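Local coordinates for prolyl-tRNA synthetase (Giardia lamblia ATCC 50803, PDB 3IAL), which probably activates L-proline with ATP to form prolyl-adenylate and then transfers the prolyl group to tRNA(Pro), at residues B[442-445]-B[446-450]. Numbering follows the deposited sequence.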
# COMPACT_ATOMS: atom_id res chain seq x y z
N ASN B 442 -1.06 -38.90 14.83
CA ASN B 442 -1.75 -39.99 14.14
C ASN B 442 -2.72 -40.71 15.08
O ASN B 442 -2.37 -41.00 16.21
CB ASN B 442 -0.73 -40.96 13.52
CG ASN B 442 -0.06 -40.39 12.28
OD1 ASN B 442 -0.74 -40.01 11.31
ND2 ASN B 442 1.26 -40.31 12.30
N CYS B 443 -3.94 -40.95 14.60
CA CYS B 443 -4.99 -41.59 15.40
C CYS B 443 -5.66 -42.72 14.61
O CYS B 443 -5.89 -42.58 13.41
CB CYS B 443 -6.03 -40.56 15.83
SG CYS B 443 -5.34 -39.18 16.77
N LYS B 444 -5.95 -43.82 15.30
CA LYS B 444 -6.50 -45.02 14.67
C LYS B 444 -7.95 -45.29 15.08
O LYS B 444 -8.48 -46.36 14.79
CB LYS B 444 -5.67 -46.26 15.05
CG LYS B 444 -4.20 -46.19 14.66
CD LYS B 444 -3.51 -47.56 14.76
CE LYS B 444 -3.36 -48.04 16.20
NZ LYS B 444 -4.63 -48.57 16.79
N SER B 445 -8.59 -44.32 15.74
CA SER B 445 -9.95 -44.51 16.24
C SER B 445 -10.62 -43.19 16.62
O SER B 445 -9.95 -42.19 16.82
CB SER B 445 -9.95 -45.44 17.45
OG SER B 445 -9.52 -44.75 18.61
N PHE B 446 -11.94 -43.22 16.75
CA PHE B 446 -12.70 -42.08 17.22
C PHE B 446 -12.17 -41.59 18.57
O PHE B 446 -11.93 -40.38 18.74
CB PHE B 446 -14.18 -42.44 17.33
CG PHE B 446 -15.08 -41.26 17.53
CD1 PHE B 446 -15.51 -40.50 16.45
CD2 PHE B 446 -15.53 -40.92 18.80
CE1 PHE B 446 -16.36 -39.41 16.64
CE2 PHE B 446 -16.38 -39.83 18.99
CZ PHE B 446 -16.79 -39.08 17.90
N ASP B 447 -11.96 -42.52 19.50
CA ASP B 447 -11.49 -42.20 20.85
C ASP B 447 -10.11 -41.54 20.85
O ASP B 447 -9.89 -40.60 21.60
CB ASP B 447 -11.45 -43.46 21.72
CG ASP B 447 -12.85 -43.95 22.12
OD1 ASP B 447 -13.84 -43.24 21.84
OD2 ASP B 447 -12.94 -45.04 22.72
N GLU B 448 -9.20 -42.05 20.02
CA GLU B 448 -7.86 -41.47 19.92
C GLU B 448 -7.87 -40.05 19.36
O GLU B 448 -7.10 -39.20 19.81
CB GLU B 448 -6.95 -42.37 19.09
CG GLU B 448 -6.49 -43.63 19.83
CD GLU B 448 -5.44 -44.43 19.06
OE1 GLU B 448 -4.95 -43.95 18.02
OE2 GLU B 448 -5.09 -45.54 19.52
N ILE B 449 -8.74 -39.79 18.37
CA ILE B 449 -8.90 -38.43 17.84
C ILE B 449 -9.43 -37.48 18.92
O ILE B 449 -8.92 -36.38 19.09
CB ILE B 449 -9.87 -38.38 16.65
CG1 ILE B 449 -9.33 -39.18 15.45
CG2 ILE B 449 -10.11 -36.95 16.22
CD1 ILE B 449 -10.35 -39.37 14.35
N VAL B 450 -10.46 -37.92 19.64
CA VAL B 450 -11.06 -37.12 20.70
C VAL B 450 -10.08 -36.81 21.84
O VAL B 450 -10.00 -35.68 22.30
CB VAL B 450 -12.31 -37.83 21.29
CG1 VAL B 450 -12.73 -37.18 22.59
CG2 VAL B 450 -13.45 -37.83 20.27
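The carboxylate of Glu448 is approached from above its plane by the backbone N-H of Lys444. This is an N-cap with Ser445 as the cap residue of helix 446-455. Lys444 N donates a hydrogen bond to Glu448 OE1 over 2.9 Å, from 47° out of the carboxylate plane. At the other oxygen, Lys444 NZ stays 4.1 Å from Glu448 OE2, too far for a salt bridge. The two side chains run side by side and point the same way. The bent end of the lysine chain brings its charge near the carboxylate, which probably favours the charged form of both groups.

Glu448 N donates to Ser445 OG over 3.1 Å, a nearly straight bond (163°). With chi1 at 78° the serine hydroxyl sits between its own backbone N and carbonyl carbon, which leaves OG facing the N-H of Glu448. In a classical capping box the glutamate would return a bond to the cap residue's own N-H. Here it bonds one residue earlier, at Lys444. Ser445 O accepts from Ile449 N at 3.1 Å.

The helix follows strand 440-442 in the C-terminal region of the synthetase. The bond from CA to CB of Phe446 points away from the loop, and the side chain packs on Lys477, Leu478 and Ala481 of helix 472-482. Ile449 meets Ala460 and Phe462 of strand 459-464. Ile449 CG1 also touches Cys443 CB at 3.6 Å.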